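PDB 5OCS: putative NADH-depentdent flavin oxidoreductase from Cupriavidus metallidurans, which probably works as an FMN-dependent ene-reductase of the Old Yellow Enzyme family, taking reducing equivalents from a nicotinamide cofactor. Local coordinates for residues Glu56-Pro62 with Leu71-Asn75; Pro62-Pro68 with Arg126-Phe131. All coordinates share one frame; numbering follows the deposited sequence.

Contact 1: Glu56-Pro62 with Leu71-Asn75; sequences EATAVSP and LGLYN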
loop_
_atom_site.group_PDB
_atom_site.type_symbol
_atom_site.label_atom_id
_atom_site.label_comp_id
_atom_site.label_asym_id
_atom_site.label_seq_id
_atom_site.Cartn_x
_atom_site.Cartn_y
_atom_site.Cartn_z
ATOM N N GLU D 56 6.500 -6.652 12.649
ATOM C CA GLU D 56 7.676 -7.480 12.555
ATOM C C GLU D 56 8.456 -7.615 13.867
ATOM O O GLU D 56 8.362 -6.781 14.768
ATOM C CB GLU D 56 8.654 -6.909 11.528
ATOM C CG GLU D 56 9.301 -5.603 11.930
ATOM C CD GLU D 56 10.005 -4.925 10.761
ATOM O OE1 GLU D 56 11.162 -5.303 10.447
ATOM O OE2 GLU D 56 9.390 -4.020 10.165
ATOM N N ALA D 57 9.303 -8.622 13.894
ATOM C CA ALA D 57 10.229 -8.838 14.999
ATOM C C ALA D 57 10.923 -7.554 15.411
ATOM O O ALA D 57 11.716 -6.944 14.639
ATOM C CB ALA D 57 11.273 -9.903 14.624
ATOM N N THR D 58 10.617 -7.114 16.623
ATOM C CA THR D 58 11.111 -5.882 17.133
ATOM C C THR D 58 12.082 -6.158 18.281
ATOM O O THR D 58 11.696 -6.716 19.308
ATOM C CB THR D 58 9.923 -5.025 17.586
ATOM O OG1 THR D 58 9.150 -4.695 16.417
ATOM C CG2 THR D 58 10.394 -3.731 18.253
ATOM N N ALA D 59 13.341 -5.786 18.064
ATOM C CA ALA D 59 14.438 -6.111 18.975
ATOM C C ALA D 59 14.265 -5.418 20.315
ATOM O O ALA D 59 13.989 -4.210 20.385
ATOM C CB ALA D 59 15.773 -5.731 18.343
ATOM N N VAL D 60 14.432 -6.192 21.386
ATOM C CA VAL D 60 14.415 -5.672 22.736
ATOM C C VAL D 60 15.733 -4.977 23.151
ATOM O O VAL D 60 15.766 -4.319 24.190
ATOM C CB VAL D 60 13.963 -6.758 23.772
ATOM C CG1 VAL D 60 12.587 -7.317 23.388
ATOM C CG2 VAL D 60 14.998 -7.893 23.889
ATOM N N SER D 61 16.776 -5.102 22.347
ATOM C CA SER D 61 18.070 -4.470 22.618
ATOM C C SER D 61 18.792 -4.473 21.318
ATOM O O SER D 61 18.479 -5.268 20.436
ATOM C CB SER D 61 18.854 -5.278 23.673
ATOM O OG SER D 61 19.143 -6.601 23.241
ATOM N N PRO D 62 19.799 -3.625 21.188
ATOM C CA PRO D 62 20.546 -3.644 19.927
ATOM C C PRO D 62 21.179 -4.999 19.638
ATOM O O PRO D 62 21.171 -5.436 18.506
ATOM C CB PRO D 62 21.683 -2.632 20.168
ATOM C CG PRO D 62 21.388 -1.936 21.434
ATOM C CD PRO D 62 20.212 -2.553 22.113
ATOM N N LEU D 71 14.066 -3.493 13.033
ATOM C CA LEU D 71 13.220 -2.643 13.860
ATOM C C LEU D 71 13.523 -2.928 15.340
ATOM O O LEU D 71 13.780 -4.078 15.706
ATOM C CB LEU D 71 11.730 -2.873 13.547
ATOM C CG LEU D 71 10.819 -1.785 14.116
ATOM C CD1 LEU D 71 11.078 -0.416 13.480
ATOM C CD2 LEU D 71 9.375 -2.235 13.964
ATOM N N GLY D 72 13.586 -1.870 16.135
ATOM C CA GLY D 72 13.847 -1.970 17.550
ATOM C C GLY D 72 12.865 -1.161 18.372
ATOM O O GLY D 72 12.196 -0.256 17.864
ATOM N N LEU D 73 12.772 -1.498 19.644
ATOM C CA LEU D 73 12.037 -0.688 20.603
ATOM C C LEU D 73 12.780 -0.614 21.923
ATOM O O LEU D 73 12.272 -1.055 22.983
ATOM C CB LEU D 73 10.634 -1.255 20.765
ATOM C CG LEU D 73 9.633 -0.338 21.441
ATOM C CD1 LEU D 73 9.606 1.054 20.800
ATOM C CD2 LEU D 73 8.260 -0.991 21.444
ATOM N N TYR D 74 13.996 -0.100 21.836
ATOM C CA TYR D 74 14.941 -0.193 22.937
ATOM C C TYR D 74 15.468 1.152 23.408
ATOM O O TYR D 74 16.351 1.218 24.284
ATOM C CB TYR D 74 16.055 -1.225 22.623
ATOM C CG TYR D 74 16.809 -1.051 21.300
ATOM C CD1 TYR D 74 17.644 0.043 21.065
ATOM C CD2 TYR D 74 16.709 -1.996 20.290
ATOM C CE1 TYR D 74 18.350 0.182 19.861
ATOM C CE2 TYR D 74 17.423 -1.888 19.088
ATOM C CZ TYR D 74 18.246 -0.799 18.872
ATOM O OH TYR D 74 18.921 -0.690 17.679
ATOM N N ASN D 75 14.884 2.233 22.884
ATOM C CA ASN D 75 15.224 3.575 23.339
ATOM C C ASN D 75 14.119 4.538 22.951
ATOM O O ASN D 75 13.222 4.179 22.179
ATOM C CB ASN D 75 16.593 4.017 22.826
ATOM C CG ASN D 75 16.661 4.183 21.343
ATOM O OD1 ASN D 75 15.714 4.604 20.707
ATOM N ND2 ASN D 75 17.818 3.871 20.770
HETATM O O HOH W 1 12.870 -5.982 12.269
#
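Ala59 and Gly72 run side by side in the same direction and form a single parallel bridge, with CA atoms 4.4 Å apart. Ala59 supplies both of its bonds. Ala59 N donates to Leu71 O (2.9 Å), and Leu73 N donates to Ala59 O (3.1 Å). Both bonds are nearly straight.

Leu71 lays its CB and CD2 across the extended side chain of Glu56 at about a right angle. The same CD2 lies 3.5 Å from Thr58 OG1. Thr58 turns its two branches to different tasks. With chi1 at -65°, OG1 sits beside the backbone N and donates to Glu56 O. The methyl CG2 points the other way and meets Leu73 CB at 3.5 Å.

Tyr74 closes the far end. Its CG lies between the backbone N and the carbonyl carbon (chi1 53°), and the ring reaches the turn at Pro62. Pro62 CD stands 3.7 Å from the Tyr74 ring centroid, 9° off the normal, a CH-pi contact over the face. Ala59 O lies at the ring edge, near its plane.

A water accepts from Leu71 N (2.9 Å) and has Glu56 OE1 and Ala57 O within reach. Glu56 OE1 also accepts from Gln26 N, which helps fix the carboxylate.

Ala57 is an FMN-binding residue, and its side chain lies near those of Cys25 and Gln100 of the same site. Strand 52-59 is the second strand of the TIM barrel, bonded through Thr58 to strand 96-102. Residues 71-75 run alongside its end and lead into helix 76-92, while helix 150-169 packs on Val60, Ser61 and Leu73.

Contact 2: Pro62-Pro68 with Arg126-Phe131; sequences PEGRITP and RGWQTF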
loop_
_atom_site.group_PDB
_atom_site.type_symbol
_atom_site.label_atom_id
_atom_site.label_comp_id
_atom_site.label_asym_id
_atom_site.label_seq_id
_atom_site.Cartn_x
_atom_site.Cartn_y
_atom_site.Cartn_z
ATOM N N PRO D 62 19.799 -3.625 21.188
ATOM C CA PRO D 62 20.546 -3.644 19.927
ATOM C C PRO D 62 21.179 -4.999 19.638
ATOM O O PRO D 62 21.171 -5.436 18.506
ATOM C CB PRO D 62 21.683 -2.632 20.168
ATOM C CG PRO D 62 21.388 -1.936 21.434
ATOM C CD PRO D 62 20.212 -2.553 22.113
ATOM N N GLU D 63 21.754 -5.629 20.664
ATOM C CA GLU D 63 22.407 -6.955 20.527
ATOM C C GLU D 63 21.450 -8.078 20.156
ATOM O O GLU D 63 21.875 -9.120 19.672
ATOM C CB GLU D 63 23.253 -7.340 21.792
ATOM C CG GLU D 63 22.532 -7.692 23.094
ATOM C CD GLU D 63 22.212 -6.495 23.980
ATOM O OE1 GLU D 63 22.182 -5.354 23.479
ATOM O OE2 GLU D 63 21.972 -6.686 25.176
ATOM N N GLY D 64 20.158 -7.872 20.405
ATOM C CA GLY D 64 19.146 -8.812 20.084
ATOM C C GLY D 64 18.570 -8.683 18.691
ATOM O O GLY D 64 17.739 -9.506 18.300
ATOM N N ARG D 65 19.034 -7.711 17.914
ATOM C CA ARG D 65 18.599 -7.572 16.521
ATOM C C ARG D 65 19.101 -8.732 15.695
ATOM O O ARG D 65 20.236 -9.188 15.896
ATOM C CB ARG D 65 19.191 -6.299 15.934
ATOM C CG ARG D 65 18.567 -5.043 16.479
ATOM C CD ARG D 65 19.190 -3.810 15.860
ATOM N NE ARG D 65 20.539 -3.629 16.377
ATOM C CZ ARG D 65 21.382 -2.674 15.978
ATOM N NH1 ARG D 65 21.025 -1.814 15.050
ATOM N NH2 ARG D 65 22.615 -2.597 16.507
ATOM N N ILE D 66 18.298 -9.172 14.725
ATOM C CA ILE D 66 18.788 -10.137 13.747
ATOM C C ILE D 66 19.894 -9.494 12.906
ATOM O O ILE D 66 20.986 -10.068 12.718
ATOM C CB ILE D 66 17.670 -10.640 12.830
ATOM C CG1 ILE D 66 16.499 -11.245 13.666
ATOM C CG2 ILE D 66 18.220 -11.697 11.877
ATOM C CD1 ILE D 66 15.198 -11.176 12.871
ATOM N N THR D 67 19.631 -8.290 12.432
ATOM C CA THR D 67 20.515 -7.576 11.498
ATOM C C THR D 67 20.676 -6.135 11.940
ATOM O O THR D 67 19.880 -5.610 12.767
ATOM C CB THR D 67 19.987 -7.500 10.045
ATOM O OG1 THR D 67 18.956 -6.505 9.937
ATOM C CG2 THR D 67 19.412 -8.849 9.630
ATOM N N PRO D 68 21.652 -5.446 11.328
ATOM C CA PRO D 68 21.803 -4.040 11.698
ATOM C C PRO D 68 20.658 -3.119 11.300
ATOM O O PRO D 68 20.592 -1.970 11.780
ATOM C CB PRO D 68 23.113 -3.628 10.997
ATOM C CG PRO D 68 23.852 -4.905 10.865
ATOM C CD PRO D 68 22.841 -5.957 10.600
ATOM N N ARG D 126 29.709 -2.980 11.644
ATOM C CA ARG D 126 28.293 -3.288 11.937
ATOM C C ARG D 126 28.051 -4.534 12.780
ATOM O O ARG D 126 26.943 -4.708 13.232
ATOM C CB ARG D 126 27.427 -3.344 10.647
ATOM C CG ARG D 126 27.475 -2.058 9.798
ATOM C CD ARG D 126 26.787 -2.220 8.434
ATOM N NE ARG D 126 27.475 -3.281 7.720
ATOM C CZ ARG D 126 26.962 -4.450 7.323
ATOM N NH1 ARG D 126 25.675 -4.748 7.444
ATOM N NH2 ARG D 126 27.771 -5.332 6.764
ATOM N N GLY D 127 29.074 -5.366 13.019
ATOM C CA GLY D 127 28.918 -6.635 13.720
ATOM C C GLY D 127 28.944 -6.471 15.223
ATOM O O GLY D 127 29.356 -5.435 15.739
ATOM N N TRP D 128 28.485 -7.495 15.931
ATOM C CA TRP D 128 28.524 -7.491 17.401
ATOM C C TRP D 128 28.526 -8.850 18.023
ATOM O O TRP D 128 28.138 -9.835 17.399
ATOM C CB TRP D 128 27.390 -6.662 17.988
ATOM C CG TRP D 128 25.976 -7.191 17.757
ATOM C CD1 TRP D 128 25.311 -8.087 18.517
ATOM C CD2 TRP D 128 25.090 -6.835 16.689
ATOM N NE1 TRP D 128 24.053 -8.305 18.015
ATOM C CE2 TRP D 128 23.891 -7.539 16.893
ATOM C CE3 TRP D 128 25.171 -5.943 15.609
ATOM C CZ2 TRP D 128 22.795 -7.380 16.053
ATOM C CZ3 TRP D 128 24.085 -5.823 14.760
ATOM C CH2 TRP D 128 22.910 -6.514 15.003
ATOM N N GLN D 129 28.994 -8.914 19.272
ATOM C CA GLN D 129 28.972 -10.173 20.020
ATOM C C GLN D 129 27.525 -10.607 20.333
ATOM O O GLN D 129 26.730 -9.800 20.844
ATOM C CB GLN D 129 29.756 -10.063 21.329
ATOM C CG GLN D 129 29.859 -11.421 22.050
ATOM C CD GLN D 129 30.645 -12.437 21.208
ATOM O OE1 GLN D 129 31.829 -12.233 20.954
ATOM N NE2 GLN D 129 29.971 -13.510 20.719
ATOM N N THR D 130 27.213 -11.872 20.019
ATOM C CA THR D 130 25.875 -12.454 20.213
ATOM C C THR D 130 25.840 -13.260 21.511
ATOM O O THR D 130 26.887 -13.632 22.051
ATOM C CB THR D 130 25.494 -13.328 19.004
ATOM O OG1 THR D 130 26.422 -14.432 18.891
ATOM C CG2 THR D 130 25.520 -12.487 17.742
ATOM N N PHE D 131 24.640 -13.519 22.000
ATOM C CA PHE D 131 24.405 -14.188 23.256
ATOM C C PHE D 131 23.419 -15.325 23.054
ATOM O O PHE D 131 22.519 -15.257 22.178
ATOM C CB PHE D 131 23.865 -13.170 24.289
ATOM C CG PHE D 131 24.855 -12.081 24.582
ATOM C CD1 PHE D 131 25.936 -12.332 25.430
ATOM C CD2 PHE D 131 24.818 -10.873 23.898
ATOM C CE1 PHE D 131 26.906 -11.355 25.654
ATOM C CE2 PHE D 131 25.777 -9.888 24.113
ATOM C CZ PHE D 131 26.830 -10.129 24.997
HETATM O O HOH W 2 22.501 -11.932 20.613
#
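The indole of Trp128 has the guanidinium of Arg65 over one face. The two planes are nearly parallel, 11° apart, and Arg65 NH2 is 4.0 Å from Trp128 CZ3. Pro62 O lies on the same side, 3.4 Å above the ring plane and offset toward the rim. The carbonyl carbons of Arg65 and Thr67 sit at the ring edge, in plane. Pro68 CG meets the same benzo end obliquely.

A chi1 of 66° swings the Trp128 indole back over its own backbone and into the curve of residues 62-68. There Trp128 NE1 donates to Glu63 O at 2.9 Å. This bond is bent, 146° at the hydrogen, and the acceptor is tilted from the ring plane. A water also donates to Glu63 O and accepts from Phe131 N, so it joins the two segments.

Residues 62-65 form a type I beta turn. Both segments belong to loops that follow neighbouring strands of the TIM barrel, 52-59 and 96-102. The indole thus fastens one loop to the next. Pro62 O accepts from Arg65 N (3.2 Å) and from Arg65 NE (2.9 Å). The NE bond is straight, lies in the guanidinium plane and uses a carbonyl lone pair. It helps hold the guanidinium flat over the indole.

Glu63 CG touches the Phe131 ring obliquely at CD2 (4.0 Å), while its carboxylate turns off to a salt bridge with Lys155 of helix 150-169. Pro68 CG packs against both Arg126 CB and NH1, and the Arg126 guanidinium pairs with Glu111.

Contact 1 is mostly buried, beside the FMN site, whereas contact 2 lies farther out and is partly exposed. Both use the loop between strand 52-59 and helix 76-92, and they share Pro62. Contact 1 folds that loop back on its own strand. Contact 2 joins it to the loop after strand 96-102, much farther along the chain. The chemistry follows the place. Backbone bonds and aliphatic groups, with one tyrosine ring, make the inner contact. The outer one centres on an indole bonded to a backbone carbonyl and stacked with a guanidinium; its charged ends pair with residues outside. Arg65 links them: its CG packs on Ala59 CB at 3.4 Å, and its NH1 lies near Tyr74 OH.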